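Local coordinates for MgGH51 (Meripilus giganteus, PDB 6ZPV), which probably releases L-arabinofuranosyl groups from arabinose-containing polysaccharides, as an alpha-L-arabinofuranosidase of glycoside hydrolase family GH51, at residues W242-T247 with S326-L331; L252-R257 with L271-Q276; G230-G235 with Y263-G268; F277-G282 with L335-P340. One frame throughout, in Å; residues are numbered along the deposited sequence.

Overall arrangement
From the N terminus, the long loop after strand 224-227 supplies the first partners of three contacts before the chain reaches helix 271-281. Contact 3 opens at 230-235 and closes at 263-268, joining the start of that loop to strand 264-265. Contact 1 opens at 242-247 and closes only at 326-331, on helix 327-334, so it crosses contact 3. Contact 2, between 252-257 and helix 271-281, is nested inside contact 1 and also crosses contact 3. Contact 4 leaves the same helix at 277-282 and closes at 335-340, ahead of strand 345-348. It crosses contact 1 and follows contacts 2 and 3 in series.

Contact 1 (W242-T247 with S326-L331); sequences WQWNAT and SAPAAL. With NAG (2-acetamido-2-deoxy-beta-D-glucopyranose), chain D.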
# COMPACT_ATOMS: atom_id res chain seq x y z
N TRP A 242 -12.91 -5.14 -8.21
CA TRP A 242 -12.94 -5.06 -6.73
C TRP A 242 -14.39 -4.72 -6.32
O TRP A 242 -14.99 -3.82 -6.91
CB TRP A 242 -11.92 -4.03 -6.29
CG TRP A 242 -11.77 -3.89 -4.80
CD1 TRP A 242 -10.90 -4.57 -4.00
CD2 TRP A 242 -12.50 -3.01 -3.92
NE1 TRP A 242 -11.03 -4.19 -2.71
CE2 TRP A 242 -11.98 -3.22 -2.61
CE3 TRP A 242 -13.46 -2.02 -4.11
CZ2 TRP A 242 -12.45 -2.48 -1.52
CZ3 TRP A 242 -13.90 -1.30 -3.01
CH2 TRP A 242 -13.39 -1.51 -1.74
N GLN A 243 -14.87 -5.37 -5.27
CA GLN A 243 -16.21 -5.12 -4.69
C GLN A 243 -16.09 -4.94 -3.20
O GLN A 243 -15.63 -5.88 -2.49
CB GLN A 243 -17.20 -6.27 -5.01
CG GLN A 243 -17.46 -6.47 -6.48
CD GLN A 243 -18.64 -7.41 -6.73
OE1 GLN A 243 -19.72 -7.19 -6.17
NE2 GLN A 243 -18.48 -8.40 -7.58
N TRP A 244 -16.58 -3.84 -2.67
CA TRP A 244 -16.36 -3.53 -1.25
C TRP A 244 -16.95 -4.59 -0.32
O TRP A 244 -16.33 -4.95 0.70
CB TRP A 244 -17.00 -2.15 -0.90
CG TRP A 244 -18.48 -2.13 -0.73
CD1 TRP A 244 -19.43 -2.04 -1.71
CD2 TRP A 244 -19.19 -2.32 0.51
NE1 TRP A 244 -20.69 -2.20 -1.17
CE2 TRP A 244 -20.57 -2.38 0.18
CE3 TRP A 244 -18.80 -2.54 1.85
CZ2 TRP A 244 -21.54 -2.62 1.16
CZ3 TRP A 244 -19.77 -2.80 2.78
CH2 TRP A 244 -21.14 -2.84 2.45
N ASN A 245 -18.14 -5.06 -0.64
CA ASN A 245 -18.91 -5.88 0.29
C ASN A 245 -18.31 -7.28 0.42
O ASN A 245 -18.49 -7.93 1.45
CB ASN A 245 -20.40 -5.94 -0.11
CG ASN A 245 -20.58 -6.23 -1.60
OD1 ASN A 245 -20.09 -5.46 -2.47
ND2 ASN A 245 -21.27 -7.35 -1.90
N ALA A 246 -17.57 -7.73 -0.58
CA ALA A 246 -16.85 -8.99 -0.56
C ALA A 246 -15.60 -8.92 0.32
O ALA A 246 -14.96 -9.93 0.55
CB ALA A 246 -16.52 -9.42 -1.96
N THR A 247 -15.28 -7.73 0.82
CA THR A 247 -14.11 -7.47 1.65
C THR A 247 -14.40 -7.18 3.12
O THR A 247 -13.48 -6.86 3.86
CB THR A 247 -13.19 -6.38 1.07
OG1 THR A 247 -13.65 -5.07 1.47
CG2 THR A 247 -13.06 -6.46 -0.44
N SER A 326 -29.00 3.22 6.66
CA SER A 326 -28.66 2.31 5.57
C SER A 326 -28.12 1.01 6.13
O SER A 326 -27.50 0.99 7.20
CB SER A 326 -27.68 2.89 4.54
OG SER A 326 -26.36 2.96 5.08
N ALA A 327 -28.24 -0.05 5.35
CA ALA A 327 -27.68 -1.34 5.73
C ALA A 327 -26.15 -1.30 5.79
O ALA A 327 -25.57 -1.86 6.74
CB ALA A 327 -28.20 -2.47 4.89
N PRO A 328 -25.44 -0.71 4.82
CA PRO A 328 -23.97 -0.70 4.93
C PRO A 328 -23.50 0.04 6.19
O PRO A 328 -22.53 -0.40 6.82
CB PRO A 328 -23.51 -0.06 3.62
CG PRO A 328 -24.66 -0.37 2.67
CD PRO A 328 -25.89 -0.21 3.52
N ALA A 329 -24.14 1.15 6.53
CA ALA A 329 -23.71 1.88 7.75
C ALA A 329 -24.05 1.03 8.98
O ALA A 329 -23.27 1.03 9.94
CB ALA A 329 -24.40 3.23 7.78
N ALA A 330 -25.20 0.39 9.01
CA ALA A 330 -25.53 -0.51 10.14
C ALA A 330 -24.51 -1.60 10.26
O ALA A 330 -24.18 -2.03 11.37
CB ALA A 330 -26.94 -1.06 9.98
N LEU A 331 -24.00 -2.07 9.12
CA LEU A 331 -22.99 -3.12 9.11
C LEU A 331 -21.69 -2.63 9.74
O LEU A 331 -21.07 -3.33 10.56
CB LEU A 331 -22.77 -3.59 7.67
CG LEU A 331 -21.77 -4.74 7.48
CD1 LEU A 331 -22.22 -6.00 8.18
CD2 LEU A 331 -21.54 -5.00 6.02
C1 NAG D . -21.55 -7.61 -3.29
C2 NAG D . -21.90 -9.08 -3.48
C3 NAG D . -22.41 -9.28 -4.91
C4 NAG D . -23.57 -8.33 -5.21
C5 NAG D . -23.12 -6.88 -4.94
C6 NAG D . -24.28 -5.86 -5.14
C7 NAG D . -20.82 -10.85 -2.19
C8 NAG D . -19.63 -11.72 -2.02
N2 NAG D . -20.78 -9.97 -3.20
O3 NAG D . -22.84 -10.66 -5.10
O4 NAG D . -23.87 -8.46 -6.61
O5 NAG D . -22.73 -6.80 -3.58
O6 NAG D . -23.82 -4.48 -4.95
O7 NAG D . -21.79 -11.00 -1.53
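Trp244 reaches from the loop 242-247 to helix 327-334 and meets it with the outer end of its six-membered ring, against Pro328 and Leu331. The helix begins after Ser326, its N-cap, whose OG accepts from Ala329 N at 3.2 Å and so closes the first turn. In that turn Pro328 puts its CB 3.8 Å from Trp244 CH2, with CG lying near CZ2; the two side chains cross at about a right angle. One turn later comes Leu331, with CG anti to the backbone N (chi1 -178°), which sends its CD2 branch to 4.2 Å from Trp244 CH2. Both groups lie obliquely to the ring, neither squarely over its face nor at its edge.

On the loop side, Trp244 holds CG in the crowded position between its backbone N and carbonyl carbon (chi1 77°), which points the indole at the helix. Asn245 CB lies over the centre of one ring face, while Phe318 of helix 306-320 meets the indole with its ring. The turn beneath is fastened at Trp244 O, which accepts from Thr247 OG1 at 2.8 Å and from Thr247 N at 3.0 Å. Asn245, first residue of the N-glycosylation sequon Asn245-Ala246-Thr247, carries the sugar: its ND2 is bonded to C1 of the N-acetylglucosamine, and its OD1 accepts from Gln311 NE2, as does Gln243 OE1. The indole and the glycan thus leave adjacent residues on separate courses. Since carbon alone meets carbon between loop and helix, cohesion here rests on dispersion and the burial of apolar surface.

Contact 2 (L252-R257 with L271-Q276); sequences LDRPGR and LLEYLQ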
# COMPACT_ATOMS: atom_id res chain seq x y z
N LEU A 252 -14.80 -15.94 6.74
CA LEU A 252 -15.56 -17.08 6.14
C LEU A 252 -16.43 -16.63 4.96
O LEU A 252 -16.83 -17.48 4.19
CB LEU A 252 -16.40 -17.79 7.20
CG LEU A 252 -15.63 -18.70 8.15
CD1 LEU A 252 -15.23 -19.97 7.49
CD2 LEU A 252 -14.53 -18.04 8.85
N ASP A 253 -16.75 -15.34 4.88
CA ASP A 253 -17.65 -14.80 3.85
C ASP A 253 -16.90 -13.99 2.79
O ASP A 253 -17.57 -13.30 2.01
CB ASP A 253 -18.75 -13.98 4.54
CG ASP A 253 -19.60 -14.88 5.43
OD1 ASP A 253 -19.99 -15.96 4.98
OD2 ASP A 253 -19.83 -14.50 6.60
N ARG A 254 -15.58 -13.99 2.77
CA ARG A 254 -14.80 -13.20 1.79
C ARG A 254 -14.27 -14.15 0.71
O ARG A 254 -13.35 -14.93 0.97
CB ARG A 254 -13.69 -12.43 2.45
CG ARG A 254 -14.16 -11.46 3.54
CD ARG A 254 -13.02 -10.61 4.05
NE ARG A 254 -13.38 -9.87 5.27
CZ ARG A 254 -12.57 -9.00 5.88
NH1 ARG A 254 -11.42 -8.64 5.29
NH2 ARG A 254 -12.89 -8.48 7.06
N PRO A 255 -14.85 -14.14 -0.52
CA PRO A 255 -14.45 -15.12 -1.52
C PRO A 255 -13.09 -14.91 -2.11
O PRO A 255 -12.52 -15.85 -2.73
CB PRO A 255 -15.56 -15.01 -2.58
CG PRO A 255 -16.03 -13.56 -2.45
CD PRO A 255 -16.01 -13.35 -0.96
N GLY A 256 -12.53 -13.70 -1.99
CA GLY A 256 -11.31 -13.36 -2.69
C GLY A 256 -11.55 -13.08 -4.15
O GLY A 256 -12.66 -13.34 -4.65
N ARG A 257 -10.51 -12.63 -4.87
CA ARG A 257 -10.65 -12.34 -6.29
C ARG A 257 -9.27 -12.41 -6.90
O ARG A 257 -8.25 -12.11 -6.25
CB ARG A 257 -11.29 -10.95 -6.55
CG ARG A 257 -10.63 -9.77 -5.84
CD ARG A 257 -11.26 -8.46 -6.25
NE ARG A 257 -10.88 -8.02 -7.59
CZ ARG A 257 -9.91 -7.18 -7.87
NH1 ARG A 257 -9.09 -6.70 -6.95
NH2 ARG A 257 -9.74 -6.81 -9.13
N LEU A 271 -12.16 -3.33 3.38
CA LEU A 271 -12.48 -1.91 3.60
C LEU A 271 -12.33 -1.53 5.07
O LEU A 271 -11.82 -0.42 5.34
CB LEU A 271 -13.87 -1.61 3.02
CG LEU A 271 -14.34 -0.16 3.09
CD1 LEU A 271 -13.31 0.82 2.52
CD2 LEU A 271 -15.64 0.02 2.36
N LEU A 272 -12.83 -2.34 6.03
CA LEU A 272 -12.72 -1.89 7.42
C LEU A 272 -11.27 -1.90 7.88
O LEU A 272 -10.91 -1.05 8.73
CB LEU A 272 -13.60 -2.72 8.34
CG LEU A 272 -13.79 -2.19 9.74
CD1 LEU A 272 -14.40 -0.79 9.77
CD2 LEU A 272 -14.66 -3.13 10.55
N GLU A 273 -10.45 -2.84 7.44
CA GLU A 273 -9.03 -2.85 7.84
C GLU A 273 -8.32 -1.61 7.32
O GLU A 273 -7.51 -0.99 8.03
CB GLU A 273 -8.34 -4.13 7.40
CG GLU A 273 -8.85 -5.41 8.07
CD GLU A 273 -10.15 -5.99 7.57
OE1 GLU A 273 -10.48 -5.67 6.40
OE2 GLU A 273 -10.79 -6.76 8.29
N TYR A 274 -8.62 -1.21 6.08
CA TYR A 274 -8.07 0.05 5.54
C TYR A 274 -8.48 1.23 6.45
O TYR A 274 -7.63 2.02 6.86
CB TYR A 274 -8.56 0.27 4.09
CG TYR A 274 -7.91 -0.53 3.00
CD1 TYR A 274 -6.59 -0.29 2.65
CD2 TYR A 274 -8.62 -1.45 2.24
CE1 TYR A 274 -5.99 -0.91 1.56
CE2 TYR A 274 -8.02 -2.11 1.18
CZ TYR A 274 -6.70 -1.85 0.84
OH TYR A 274 -6.09 -2.42 -0.26
N LEU A 275 -9.78 1.35 6.69
CA LEU A 275 -10.27 2.50 7.44
C LEU A 275 -9.70 2.56 8.86
O LEU A 275 -9.34 3.67 9.32
CB LEU A 275 -11.81 2.49 7.48
CG LEU A 275 -12.50 2.62 6.12
CD1 LEU A 275 -13.97 2.30 6.22
CD2 LEU A 275 -12.28 4.01 5.55
N GLN A 276 -9.56 1.42 9.50
CA GLN A 276 -8.98 1.38 10.86
C GLN A 276 -7.52 1.86 10.79
O GLN A 276 -7.06 2.57 11.71
CB GLN A 276 -9.10 -0.02 11.47
CG GLN A 276 -8.69 -0.04 12.92
CD GLN A 276 -9.54 0.89 13.78
OE1 GLN A 276 -10.76 0.64 13.92
NE2 GLN A 276 -8.93 1.88 14.43
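Arg254 and Glu273 reach out from opposite directions and meet in a two-pronged salt bridge, end-on, with one guanidinium nitrogen for each carboxylate oxygen. The shorter, straighter prong runs from Arg254 NH2 to Glu273 OE2, 3.0 Å at an angle of 169°, in the guanidinium plane and to the syn lone pair of the oxygen. The other, from Arg254 NH1 to Glu273 OE1, is longer at 3.3 Å and more bent. Here NH1 lies well above the carboxylate plane, with the two flat groups turned 49° against each other.

The arginine chain is extended from CG to NE (chi3 -169°), and this carries the guanidinium across a wide gap between backbones. Arg254 CA and Leu271 CA, the nearest such pair, are 11.7 Å apart. Glu273 stands in the first turn of helix 271-281, which leads to strand 284-289 in the (beta/alpha)8 barrel known for GH51 enzymes.

Each group has further partners. Arg254 NH2 also donates to Gly249 O, and NH1 to Asp267 O, so the guanidinium gathers backbone carbonyls as well as the carboxylate. Glu273 OE1 accepts from Gly270 N, just ahead of the helix, and OE2 from Asn207 ND2. At the same helix start, Leu271 N donates to Thr247 OG1. The amino end of the helix, together with Arg254, would favour a charged carboxylate at Glu273.

Contact 3 (G230-G235 with Y263-G268); sequences GNNLEG and YVNTDG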
# COMPACT_ATOMS: atom_id res chain seq x y z
N GLY A 230 -5.89 2.66 -8.71
CA GLY A 230 -4.92 1.75 -9.28
C GLY A 230 -5.63 0.66 -10.12
O GLY A 230 -6.81 0.40 -9.97
N ASN A 231 -4.79 -0.05 -10.91
CA ASN A 231 -5.33 -1.11 -11.75
C ASN A 231 -6.06 -2.17 -10.95
O ASN A 231 -7.03 -2.77 -11.44
CB ASN A 231 -4.24 -1.78 -12.55
CG ASN A 231 -3.78 -1.01 -13.76
OD1 ASN A 231 -4.20 0.15 -13.95
ND2 ASN A 231 -3.01 -1.63 -14.64
N ASN A 232 -5.61 -2.47 -9.72
CA ASN A 232 -6.23 -3.56 -8.94
C ASN A 232 -7.69 -3.27 -8.58
O ASN A 232 -8.40 -4.19 -8.17
CB ASN A 232 -5.44 -3.86 -7.68
CG ASN A 232 -5.52 -5.30 -7.24
OD1 ASN A 232 -5.29 -6.21 -8.06
ND2 ASN A 232 -5.91 -5.52 -5.98
N LEU A 233 -8.16 -2.03 -8.70
CA LEU A 233 -9.59 -1.73 -8.56
C LEU A 233 -10.42 -2.33 -9.67
O LEU A 233 -11.60 -2.69 -9.49
CB LEU A 233 -9.75 -0.19 -8.62
CG LEU A 233 -11.18 0.38 -8.64
CD1 LEU A 233 -11.85 0.27 -7.27
CD2 LEU A 233 -11.13 1.83 -9.09
N GLU A 234 -9.87 -2.30 -10.90
CA GLU A 234 -10.65 -2.38 -12.12
C GLU A 234 -11.13 -3.78 -12.47
O GLU A 234 -12.21 -3.92 -13.10
CB GLU A 234 -9.90 -1.75 -13.28
CG GLU A 234 -9.80 -0.23 -13.14
CD GLU A 234 -8.89 0.38 -14.18
OE1 GLU A 234 -9.47 0.78 -15.29
OE2 GLU A 234 -7.67 0.48 -13.97
N GLY A 235 -10.33 -4.81 -12.16
CA GLY A 235 -10.60 -6.14 -12.72
C GLY A 235 -10.19 -6.26 -14.15
O GLY A 235 -9.96 -5.26 -14.83
N TYR A 263 -1.86 -12.61 -9.25
CA TYR A 263 -2.11 -13.43 -8.05
C TYR A 263 -3.50 -13.19 -7.46
O TYR A 263 -4.14 -12.14 -7.62
CB TYR A 263 -0.99 -13.25 -7.01
CG TYR A 263 -0.75 -11.84 -6.52
CD1 TYR A 263 -1.43 -11.33 -5.42
CD2 TYR A 263 0.17 -11.03 -7.12
CE1 TYR A 263 -1.19 -10.05 -4.94
CE2 TYR A 263 0.42 -9.74 -6.70
CZ TYR A 263 -0.27 -9.24 -5.62
OH TYR A 263 0.04 -7.97 -5.19
N VAL A 264 -3.93 -14.20 -6.72
CA VAL A 264 -5.17 -14.12 -5.94
C VAL A 264 -5.02 -13.15 -4.78
O VAL A 264 -4.04 -13.23 -4.03
CB VAL A 264 -5.59 -15.51 -5.45
CG1 VAL A 264 -6.79 -15.45 -4.56
CG2 VAL A 264 -5.84 -16.43 -6.63
N ASN A 265 -6.02 -12.29 -4.61
CA ASN A 265 -6.19 -11.51 -3.40
C ASN A 265 -7.18 -12.22 -2.49
O ASN A 265 -8.27 -12.58 -2.90
CB ASN A 265 -6.72 -10.12 -3.73
CG ASN A 265 -5.82 -9.16 -4.44
OD1 ASN A 265 -6.07 -7.94 -4.35
ND2 ASN A 265 -4.82 -9.61 -5.18
N THR A 266 -6.80 -12.36 -1.21
CA THR A 266 -7.70 -12.94 -0.22
C THR A 266 -8.87 -12.00 0.12
O THR A 266 -9.90 -12.49 0.61
CB THR A 266 -6.98 -13.27 1.07
OG1 THR A 266 -6.56 -12.07 1.76
CG2 THR A 266 -5.82 -14.24 0.90
N ASP A 267 -8.66 -10.70 -0.05
CA ASP A 267 -9.55 -9.64 0.47
C ASP A 267 -9.59 -9.65 1.99
O ASP A 267 -10.49 -9.01 2.57
CB ASP A 267 -10.90 -9.64 -0.23
CG ASP A 267 -10.87 -9.01 -1.63
OD1 ASP A 267 -9.95 -8.18 -1.87
OD2 ASP A 267 -11.79 -9.30 -2.41
N GLY A 268 -8.61 -10.29 2.65
CA GLY A 268 -8.44 -10.12 4.08
C GLY A 268 -8.09 -8.70 4.45
O GLY A 268 -8.45 -8.25 5.53
O HOH W 1 -3.34 -7.78 -6.86
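Asn232 and Asn265 come at each other from opposite directions and join amide to amide, in a buried contact that is polar throughout. The direct bond runs from Asn232 ND2 to Asn265 OD1, 2.9 Å long with an N-H...O angle of 157°. The acceptor lies in the amide plane of Asn232, but the donor is tilted from the carbonyl plane of Asn265, with the two amides turned 37° against each other. Asn265 holds CG beside its backbone N and anti to its carbonyl carbon (chi1 -69°), which brings its amide to face Asn232.

A water supplies the second link. It donates to Asn232 OD1 at 2.8 Å and accepts from Asn265 ND2 at 2.9 Å, so each amide uses both its ends and its flip is fixed. Asn232 OD1 has another donor in Asp260 N.

Further bonds surround the backbone of Asn232. It sits in a turn in which Leu233 N binds Gly230 O at 3.1 Å and Glu234 N binds Asn231 O at 2.9 Å; a cis peptide precedes Gly230. Asn232 N donates to Glu23 OE1, while Asn232 O accepts from Arg257 NH1. After Asn265 comes an ST turn, where Thr266 OG1 accepts from Gly268 N at 2.9 Å and is also bonded to Asp30 OD1.

The contact therefore joins the turn that follows barrel strand 224-227, at its carboxyl end, to strand 264-265, which pairs antiparallel with strand 257-258 through Arg257 and Asn265 and runs on through the ST turn toward helix 271-281.

Contact 4 (F277-G282 with L335-P340); sequences FFEDTG and LGHPEP
His337 and Glu279 form a histidine-carboxylate hydrogen bond at the surface, between helix 271-281 and the loop that leads from helix 327-334 to strand 345-348 of the barrel. His337 NE2 donates to Glu279 OE2 over 2.7 Å, at an angle of 160°. The carboxylate oxygen is at the ring edge, near its plane, and offers its syn lone pair, although the carboxylate as a whole is turned 38° from the imidazole. Glu279 gets there with CG anti to the backbone N and the chain extended beyond it. Its other oxygen, OE1, accepts from Gln276 NE2 one turn back in the same helix.

On its other nitrogen, His337 ND1 donates to Glu339 O at 2.7 Å, again almost in the ring plane but bent to 133°. With both nitrogens donating, one of them to a carboxylate, the environment would favour the doubly protonated, cationic ring. Phe341 stacks on it, so its orientation is set by two in-plane bonds and a ring neighbour.

Farther out, the loop takes its course from the end of helix 327-334, a Schellman motif with Gly336, of positive phi, as the C-prime residue: His337 N binds Arg332 O and Gly336 N binds Ala333 O. The side chain of Arg332 then grips the loop, its NE bonded to His337 O and its NH2 to Pro338 O.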
# COMPACT_ATOMS: atom_id res chain seq x y z
N PHE A 277 -6.78 1.46 9.77
CA PHE A 277 -5.39 1.92 9.63
C PHE A 277 -5.32 3.44 9.47
O PHE A 277 -4.45 4.10 10.06
CB PHE A 277 -4.75 1.25 8.41
CG PHE A 277 -3.32 1.62 8.17
CD1 PHE A 277 -2.37 1.46 9.18
CD2 PHE A 277 -2.89 2.03 6.93
CE1 PHE A 277 -1.04 1.78 8.97
CE2 PHE A 277 -1.55 2.32 6.72
CZ PHE A 277 -0.64 2.14 7.70
N PHE A 278 -6.28 4.02 8.74
CA PHE A 278 -6.32 5.48 8.59
C PHE A 278 -6.54 6.15 9.96
O PHE A 278 -5.82 7.12 10.32
CB PHE A 278 -7.38 5.91 7.58
CG PHE A 278 -7.30 5.21 6.25
CD1 PHE A 278 -6.13 4.62 5.78
CD2 PHE A 278 -8.44 5.07 5.48
CE1 PHE A 278 -6.12 3.92 4.59
CE2 PHE A 278 -8.41 4.37 4.28
CZ PHE A 278 -7.27 3.75 3.87
N GLU A 279 -7.52 5.63 10.70
CA GLU A 279 -7.79 6.12 12.04
C GLU A 279 -6.53 6.00 12.90
O GLU A 279 -6.16 6.96 13.65
CB GLU A 279 -8.95 5.35 12.70
CG GLU A 279 -9.24 5.74 14.10
CD GLU A 279 -10.52 5.11 14.57
OE1 GLU A 279 -10.47 4.22 15.50
OE2 GLU A 279 -11.55 5.40 13.99
N ASP A 280 -5.80 4.90 12.79
CA ASP A 280 -4.63 4.62 13.63
C ASP A 280 -3.41 5.47 13.28
O ASP A 280 -2.48 5.50 14.07
CB ASP A 280 -4.27 3.14 13.56
CG ASP A 280 -5.29 2.22 14.23
OD1 ASP A 280 -6.14 2.73 15.00
OD2 ASP A 280 -5.20 1.00 13.99
N THR A 281 -3.37 6.07 12.12
CA THR A 281 -2.22 6.84 11.63
C THR A 281 -2.53 8.32 11.43
O THR A 281 -1.62 9.08 11.08
CB THR A 281 -1.72 6.24 10.32
OG1 THR A 281 -2.75 6.27 9.36
CG2 THR A 281 -1.14 4.87 10.48
N GLY A 282 -3.76 8.73 11.56
CA GLY A 282 -4.18 10.10 11.21
C GLY A 282 -4.24 10.41 9.74
O GLY A 282 -4.39 11.57 9.41
N LEU A 335 -19.89 -4.23 13.18
CA LEU A 335 -18.50 -4.66 13.19
C LEU A 335 -17.65 -3.84 14.16
O LEU A 335 -16.42 -4.04 14.19
CB LEU A 335 -17.96 -4.58 11.76
CG LEU A 335 -18.60 -5.58 10.79
CD1 LEU A 335 -18.24 -5.24 9.33
CD2 LEU A 335 -18.19 -7.00 11.09
N GLY A 336 -18.27 -3.04 15.00
CA GLY A 336 -17.57 -2.42 16.12
C GLY A 336 -17.20 -0.96 15.95
O GLY A 336 -16.54 -0.43 16.84
N HIS A 337 -17.62 -0.32 14.85
CA HIS A 337 -17.23 1.09 14.61
C HIS A 337 -18.43 1.93 14.22
O HIS A 337 -18.50 2.43 13.09
CB HIS A 337 -16.10 1.14 13.56
CG HIS A 337 -15.32 2.40 13.61
ND1 HIS A 337 -15.84 3.63 13.24
CD2 HIS A 337 -14.04 2.64 14.02
CE1 HIS A 337 -14.90 4.55 13.38
NE2 HIS A 337 -13.82 3.98 13.89
N PRO A 338 -19.36 2.16 15.16
CA PRO A 338 -20.52 2.96 14.81
C PRO A 338 -20.23 4.40 14.37
O PRO A 338 -21.03 4.97 13.64
CB PRO A 338 -21.35 2.88 16.14
CG PRO A 338 -20.33 2.61 17.17
CD PRO A 338 -19.39 1.62 16.53
N GLU A 339 -19.15 5.01 14.86
CA GLU A 339 -18.84 6.39 14.42
C GLU A 339 -18.47 6.34 12.93
O GLU A 339 -17.78 5.42 12.48
CB GLU A 339 -17.67 6.97 15.23
CG GLU A 339 -18.01 7.21 16.67
CD GLU A 339 -19.19 8.13 16.89
OE1 GLU A 339 -19.34 9.07 16.13
OE2 GLU A 339 -19.94 7.88 17.85
N PRO A 340 -18.84 7.36 12.14
CA PRO A 340 -18.36 7.47 10.77
C PRO A 340 -16.85 7.66 10.76
O PRO A 340 -16.31 8.36 11.63
CB PRO A 340 -19.11 8.64 10.20
CG PRO A 340 -19.37 9.49 11.44
CD PRO A 340 -19.73 8.50 12.53